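Local coordinates for protein geranyltranstransferase (IspA) (Helicobacter pylori, PDB 3LLW) that probably acts as a magnesium-dependent prenyltransferase of isoprenoid biosynthesis, at residues A80-C85 and K150-N155; A195-G200 and Q216-K221. All coordinates share one frame; numbering follows the deposited sequence.

Contact 1 (A80-C85 and K150-N155); sequences ALSIEC and KILSAN
L152 meets S82 and I83 without any flat group between them, and the one side-chain amide here, that of N155, sits on the flank of its helix that faces helix 178-204, away from the S82 and I83 contact. There N155 ND2 bonds to I151 O at 2.7 Å, nearly straight at 167°, with the oxygen close to the amide plane. Because N155 N also donates to I151 O, two bonds grip that carbonyl one turn back, and the side-chain bond restrains the amide's rotation. At the interface itself, L152 carries the contact from its helix. Its CG stands anti to the backbone N (chi1 -169°), which sends the fork of two methyls to the opposing helix, one to each neighbour. L152 CD2 approaches S82 OG at 4.1 Å, while L152 CD1 lies alongside I83 CG1 at 4.3 Å. Both approaches are loose; the CA atoms of I83 and L152 are 7.6 Å apart. A serine suits this buried place because it is small and its hydroxyl is occupied by a hydrogen bond with I79 O in its own helix, so the leucine can pack beside it. I83 also leans on M199 of helix 178-204. The contact joins helix 73-94, whose C-terminal end carries the magnesium-binding D94, to helix 142-156, whose outer side packs on the second subunit; such interior helix packing is characteristic of the all-helical polyprenyl synthetase fold.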
ATOM      1  N   ALA A  80     -11.433  10.045   3.568  1.00 38.65           N
ATOM      2  CA  ALA A  80     -11.219  10.118   5.006  1.00 38.06           C
ATOM      3  C   ALA A  80     -10.964   8.721   5.590  1.00 35.31           C
ATOM      4  O   ALA A  80     -10.110   8.559   6.464  1.00 38.08           O
ATOM      5  CB  ALA A  80     -12.425  10.766   5.681  1.00 38.88           C
ATOM      6  N   LEU A  81     -11.698   7.733   5.079  1.00 36.57           N
ATOM      7  CA  LEU A  81     -11.580   6.330   5.489  1.00 41.61           C
ATOM      8  C   LEU A  81     -10.232   5.734   5.053  1.00 45.48           C
ATOM      9  O   LEU A  81      -9.663   4.894   5.766  1.00 46.11           O
ATOM     10  CB  LEU A  81     -12.749   5.495   4.938  1.00 36.28           C
ATOM     11  CG  LEU A  81     -12.882   4.039   5.426  1.00 42.33           C
ATOM     12  CD1 LEU A  81     -12.748   3.936   6.927  1.00 34.13           C
ATOM     13  CD2 LEU A  81     -14.165   3.384   4.951  1.00 44.19           C
ATOM     14  N   SER A  82      -9.693   6.195   3.923  1.00 39.41           N
ATOM     15  CA  SER A  82      -8.391   5.687   3.468  1.00 39.57           C
ATOM     16  C   SER A  82      -7.285   6.082   4.428  1.00 38.40           C
ATOM     17  O   SER A  82      -6.377   5.295   4.684  1.00 45.48           O
ATOM     18  CB  SER A  82      -8.054   6.192   2.076  1.00 41.58           C
ATOM     19  OG  SER A  82      -7.647   7.532   2.143  1.00 43.60           O
ATOM     20  N   ILE A  83      -7.375   7.299   4.962  1.00 39.85           N
ATOM     21  CA  ILE A  83      -6.439   7.778   5.978  1.00 35.73           C
ATOM     22  C   ILE A  83      -6.569   6.952   7.273  1.00 41.53           C
ATOM     23  O   ILE A  83      -5.565   6.600   7.894  1.00 38.11           O
ATOM     24  CB  ILE A  83      -6.668   9.259   6.296  1.00 38.50           C
ATOM     25  CG1 ILE A  83      -6.638  10.104   5.005  1.00 46.01           C
ATOM     26  CG2 ILE A  83      -5.589   9.758   7.246  1.00 44.56           C
ATOM     27  CD1 ILE A  83      -7.021  11.575   5.193  1.00 38.21           C
ATOM     28  N   GLU A  84      -7.805   6.630   7.651  1.00 35.45           N
ATOM     29  CA  GLU A  84      -8.047   5.895   8.881  1.00 45.73           C
ATOM     30  C   GLU A  84      -7.505   4.464   8.755  1.00 40.83           C
ATOM     31  O   GLU A  84      -6.863   3.982   9.670  1.00 43.52           O
ATOM     32  CB  GLU A  84      -9.536   5.970   9.272  1.00 45.77           C
ATOM     33  CG  GLU A  84      -9.929   5.403  10.663  1.00 44.70           C
ATOM     34  CD  GLU A  84      -9.267   6.082  11.875  1.00 52.39           C
ATOM     35  OE1 GLU A  84      -8.751   7.224  11.763  1.00 46.72           O
ATOM     36  OE2 GLU A  84      -9.274   5.451  12.966  1.00 48.53           O
ATOM     37  N   CYS A  85      -7.688   3.836   7.590  1.00 43.66           N
ATOM     38  CA  CYS A  85      -7.128   2.499   7.312  1.00 42.89           C
ATOM     39  C   CYS A  85      -5.600   2.419   7.394  1.00 44.87           C
ATOM     40  O   CYS A  85      -5.054   1.477   7.993  1.00 43.74           O
ATOM     41  CB  CYS A  85      -7.606   1.976   5.953  1.00 46.02           C
ATOM     42  SG  CYS A  85      -9.340   1.527   5.971  1.00 49.61           S
ATOM     43  N   LYS A 150      -0.425  10.465  -4.270  1.00 32.19           N
ATOM     44  CA  LYS A 150       0.954  10.976  -4.126  1.00 32.48           C
ATOM     45  C   LYS A 150       1.246  11.422  -2.699  1.00 38.29           C
ATOM     46  O   LYS A 150       2.318  11.129  -2.155  1.00 46.14           O
ATOM     47  CB  LYS A 150       1.206  12.223  -5.003  1.00 43.78           C
ATOM     48  CG  LYS A 150       1.218  12.053  -6.504  1.00 36.75           C
ATOM     49  CD  LYS A 150       1.820  13.325  -7.140  1.00 50.35           C
ATOM     50  CE  LYS A 150       1.582  13.400  -8.628  1.00 51.32           C
ATOM     51  NZ  LYS A 150       2.384  14.505  -9.217  1.00 70.48           N
ATOM     52  N   ILE A 151       0.304  12.162  -2.110  1.00 36.12           N
ATOM     53  CA  ILE A 151       0.452  12.663  -0.744  1.00 35.64           C
ATOM     54  C   ILE A 151       0.460  11.531   0.298  1.00 39.38           C
ATOM     55  O   ILE A 151       1.395  11.434   1.086  1.00 35.34           O
ATOM     56  CB  ILE A 151      -0.621  13.714  -0.402  1.00 40.90           C
ATOM     57  CG1 ILE A 151      -0.394  14.983  -1.241  1.00 43.59           C
ATOM     58  CG2 ILE A 151      -0.579  14.089   1.096  1.00 30.48           C
ATOM     59  CD1 ILE A 151      -1.533  15.952  -1.161  1.00 48.94           C
ATOM     60  N   LEU A 152      -0.559  10.677   0.273  1.00 34.71           N
ATOM     61  CA  LEU A 152      -0.699   9.613   1.287  1.00 39.62           C
ATOM     62  C   LEU A 152       0.436   8.581   1.236  1.00 35.31           C
ATOM     63  O   LEU A 152       1.001   8.209   2.274  1.00 41.00           O
ATOM     64  CB  LEU A 152      -2.067   8.934   1.174  1.00 35.11           C
ATOM     65  CG  LEU A 152      -2.420   8.006   2.353  1.00 51.85           C
ATOM     66  CD1 LEU A 152      -2.754   8.782   3.639  1.00 44.97           C
ATOM     67  CD2 LEU A 152      -3.559   7.083   1.979  1.00 40.14           C
ATOM     68  N   SER A 153       0.778   8.149   0.024  1.00 31.98           N
ATOM     69  CA  SER A 153       1.909   7.256  -0.206  1.00 32.72           C
ATOM     70  C   SER A 153       3.260   7.817   0.219  1.00 38.56           C
ATOM     71  O   SER A 153       4.042   7.084   0.851  1.00 47.12           O
ATOM     72  CB  SER A 153       1.963   6.790  -1.662  1.00 30.91           C
ATOM     73  OG  SER A 153       2.134   7.907  -2.550  1.00 51.68           O
ATOM     74  N   ALA A 154       3.548   9.082  -0.114  1.00 35.49           N
ATOM     75  CA  ALA A 154       4.804   9.723   0.344  1.00 38.52           C
ATOM     76  C   ALA A 154       4.922   9.817   1.863  1.00 38.67           C
ATOM     77  O   ALA A 154       5.984   9.561   2.417  1.00 37.85           O
ATOM     78  CB  ALA A 154       4.985  11.097  -0.255  1.00 34.82           C
ATOM     79  N   ASN A 155       3.825  10.188   2.519  1.00 35.72           N
ATOM     80  CA  ASN A 155       3.839  10.516   3.928  1.00 33.32           C
ATOM     81  C   ASN A 155       3.600   9.300   4.832  1.00 35.89           C
ATOM     82  O   ASN A 155       3.983   9.312   5.995  1.00 34.22           O
ATOM     83  CB  ASN A 155       2.811  11.607   4.209  1.00 37.59           C
ATOM     84  CG  ASN A 155       3.249  12.967   3.667  1.00 49.80           C
ATOM     85  OD1 ASN A 155       4.015  13.682   4.306  1.00 42.34           O
ATOM     86  ND2 ASN A 155       2.777  13.311   2.470  1.00 43.74           N
TER

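Contact 2 (A195-G200 and Q216-K221); sequences ASLIMG and QAFGLK
This is a buried antiparallel helix-helix contact, made where helix 178-204 runs back beside the next helix of the chain, 209-236. The local axes come within 8.5 Å at an angle of 153° between their directions. G219 makes the closeness possible: having no side chain, it presents its bare CA to L197 CD1 at 3.4 Å, tighter than usual carbon contact. L197 reaches it because its CG is anti to the carbonyl carbon and beside the backbone N (chi1 -70°), and the same methyl lies 4.2 Å from F218 CD2, meeting the ring obliquely. A leucine fits this spot, since L55, V59 and L293 from two further helices also pack against it. The phenylalanine stacks on W214 of its own helix and touches L293 and L297, making it part of the same apolar core. One residue on, I198 spreads its two branches over Q216. I198 CG2 touches Q216 N at 3.6 Å, and the longer arm brings I198 CD1 to 4.0 Å from Q216 OE1. The two side chains cross obliquely; I198 packs on the backbone and CB of Q216, a partly exposed residue at the edge of the interface. The pair forms an antiparallel helical hairpin, two consecutive long helices of the all-helical isoprenoid synthase fold, joined here by L197 over G219 and I198 over Q216.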
ATOM      1  N   ALA A 195      -0.367  15.378   6.299  1.00 47.33           N
ATOM      2  CA  ALA A 195      -0.984  14.804   5.088  1.00 38.53           C
ATOM      3  C   ALA A 195      -2.499  14.905   5.100  1.00 40.81           C
ATOM      4  O   ALA A 195      -3.076  15.430   4.133  1.00 36.36           O
ATOM      5  CB  ALA A 195      -0.543  13.363   4.834  1.00 38.95           C
ATOM      6  N   SER A 196      -3.130  14.420   6.181  1.00 29.04           N
ATOM      7  CA  SER A 196      -4.580  14.640   6.447  1.00 32.57           C
ATOM      8  C   SER A 196      -5.041  16.088   6.145  1.00 38.81           C
ATOM      9  O   SER A 196      -6.022  16.299   5.432  1.00 40.83           O
ATOM     10  CB  SER A 196      -4.925  14.295   7.895  1.00 39.13           C
ATOM     11  OG  SER A 196      -4.440  12.997   8.261  1.00 35.13           O
ATOM     12  N   LEU A 197      -4.324  17.073   6.671  1.00 41.73           N
ATOM     13  CA  LEU A 197      -4.669  18.476   6.449  1.00 43.65           C
ATOM     14  C   LEU A 197      -4.597  18.890   4.983  1.00 36.62           C
ATOM     15  O   LEU A 197      -5.595  19.363   4.447  1.00 43.86           O
ATOM     16  CB  LEU A 197      -3.806  19.399   7.302  1.00 45.68           C
ATOM     17  CG  LEU A 197      -4.102  19.339   8.791  1.00 38.82           C
ATOM     18  CD1 LEU A 197      -2.935  19.883   9.542  1.00 38.27           C
ATOM     19  CD2 LEU A 197      -5.337  20.139   9.157  1.00 41.84           C
ATOM     20  N   ILE A 198      -3.464  18.642   4.323  1.00 41.66           N
ATOM     21  CA  ILE A 198      -3.297  19.007   2.888  1.00 46.66           C
ATOM     22  C   ILE A 198      -4.107  18.157   1.892  1.00 47.36           C
ATOM     23  O   ILE A 198      -4.424  18.611   0.766  1.00 44.54           O
ATOM     24  CB  ILE A 198      -1.811  19.109   2.452  1.00 49.10           C
ATOM     25  CG1 ILE A 198      -1.104  17.757   2.609  1.00 57.10           C
ATOM     26  CG2 ILE A 198      -1.109  20.215   3.244  1.00 43.19           C
ATOM     27  CD1 ILE A 198       0.329  17.709   2.112  1.00 51.78           C
ATOM     28  N   MET A 199      -4.461  16.944   2.314  1.00 37.89           N
ATOM     29  CA  MET A 199      -5.363  16.090   1.549  1.00 36.32           C
ATOM     30  C   MET A 199      -6.765  16.695   1.604  1.00 41.60           C
ATOM     31  O   MET A 199      -7.533  16.543   0.649  1.00 50.25           O
ATOM     32  CB  MET A 199      -5.365  14.623   2.035  1.00 39.02           C
ATOM     33  CG  MET A 199      -4.186  13.720   1.560  1.00 36.52           C
ATOM     34  SD  MET A 199      -4.060  12.173   2.571  1.00 28.03           S
ATOM     35  CE  MET A 199      -5.318  11.240   1.708  1.00 24.13           C
ATOM     36  N   GLY A 200      -7.081  17.399   2.699  1.00 36.42           N
ATOM     37  CA  GLY A 200      -8.284  18.254   2.762  1.00 37.38           C
ATOM     38  C   GLY A 200      -8.313  19.389   1.723  1.00 39.91           C
ATOM     39  O   GLY A 200      -9.361  19.654   1.113  1.00 43.11           O
ATOM     40  N   GLN A 216       0.762  22.389   5.360  1.00 45.95           N
ATOM     41  CA  GLN A 216       1.855  21.442   5.455  1.00 52.81           C
ATOM     42  C   GLN A 216       2.680  21.679   6.709  1.00 54.41           C
ATOM     43  O   GLN A 216       2.825  20.772   7.529  1.00 58.85           O
ATOM     44  CB  GLN A 216       2.726  21.492   4.202  1.00 53.33           C
ATOM     45  CG  GLN A 216       3.751  20.371   4.112  1.00 59.36           C
ATOM     46  CD  GLN A 216       4.083  19.985   2.682  1.00 65.39           C
ATOM     47  OE1 GLN A 216       4.134  18.801   2.355  1.00 62.35           O
ATOM     48  NE2 GLN A 216       4.304  20.980   1.820  1.00 60.42           N
ATOM     49  N   ALA A 217       3.166  22.905   6.873  1.00 52.94           N
ATOM     50  CA  ALA A 217       3.960  23.284   8.033  1.00 51.62           C
ATOM     51  C   ALA A 217       3.163  23.260   9.336  1.00 55.54           C
ATOM     52  O   ALA A 217       3.693  22.862  10.383  1.00 60.21           O
ATOM     53  CB  ALA A 217       4.578  24.644   7.819  1.00 53.23           C
ATOM     54  N   PHE A 218       1.899  23.674   9.267  1.00 51.39           N
ATOM     55  CA  PHE A 218       1.050  23.749  10.445  1.00 48.99           C
ATOM     56  C   PHE A 218       0.857  22.368  11.057  1.00 54.30           C
ATOM     57  O   PHE A 218       1.011  22.196  12.274  1.00 45.63           O
ATOM     58  CB  PHE A 218      -0.303  24.365  10.106  1.00 48.83           C
ATOM     59  CG  PHE A 218      -1.246  24.438  11.274  1.00 49.89           C
ATOM     60  CD1 PHE A 218      -0.971  25.273  12.356  1.00 53.95           C
ATOM     61  CD2 PHE A 218      -2.415  23.682  11.290  1.00 44.97           C
ATOM     62  CE1 PHE A 218      -1.846  25.346  13.445  1.00 50.71           C
ATOM     63  CE2 PHE A 218      -3.295  23.755  12.367  1.00 54.38           C
ATOM     64  CZ  PHE A 218      -3.009  24.592  13.446  1.00 46.43           C
ATOM     65  N   GLY A 219       0.551  21.400  10.191  1.00 51.29           N
ATOM     66  CA  GLY A 219       0.345  20.012  10.581  1.00 48.52           C
ATOM     67  C   GLY A 219       1.548  19.359  11.205  1.00 48.66           C
ATOM     68  O   GLY A 219       1.416  18.609  12.174  1.00 53.11           O
ATOM     69  N   LEU A 220       2.722  19.651  10.656  1.00 46.78           N
ATOM     70  CA  LEU A 220       3.978  19.187  11.232  1.00 50.07           C
ATOM     71  C   LEU A 220       4.159  19.701  12.658  1.00 53.71           C
ATOM     72  O   LEU A 220       4.543  18.940  13.561  1.00 54.28           O
ATOM     73  CB  LEU A 220       5.156  19.624  10.360  1.00 43.73           C
ATOM     74  CG  LEU A 220       5.960  18.630   9.515  1.00 48.85           C
ATOM     75  CD1 LEU A 220       5.141  17.465   8.971  1.00 41.41           C
ATOM     76  CD2 LEU A 220       6.677  19.367   8.377  1.00 54.57           C
ATOM     77  N   LYS A 221       3.863  20.989  12.850  1.00 55.72           N
ATOM     78  CA  LYS A 221       4.011  21.647  14.145  1.00 55.32           C
ATOM     79  C   LYS A 221       2.982  21.137  15.137  1.00 49.57           C
ATOM     80  O   LYS A 221       3.295  20.866  16.295  1.00 51.28           O
ATOM     81  CB  LYS A 221       3.885  23.157  13.988  1.00 59.36           C
ATOM     82  CG  LYS A 221       4.682  23.947  14.997  1.00 67.01           C
ATOM     83  CD  LYS A 221       4.483  25.446  14.802  1.00 75.88           C
ATOM     84  CE  LYS A 221       5.817  26.172  14.761  1.00 83.07           C
ATOM     85  NZ  LYS A 221       6.819  25.598  15.725  1.00 86.07           N
TER

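Both contacts are buried helix packing away from the magnesium-binding aspartates, with centres 12 Å apart, but they use different helix pairs: contact 1 joins elements distant in sequence, contact 2 consecutive ones. Helix 178-204 ties them together. While L197 and I198 face helix 209-236, S196 and M199 turn to contact 1: I83 CG2 lies 3.6 Å from S196 OG, and L152 CD1 is 3.8 Å from M199 SD. The M199 thioether packs beside the loosely meeting pair of I83 and L152, touching both. Contact 2 buries about twice the area, 195 against 99 Å², and is closer thanks to glycine; its partly exposed glutamine contrasts with contact 1's fully buried serine.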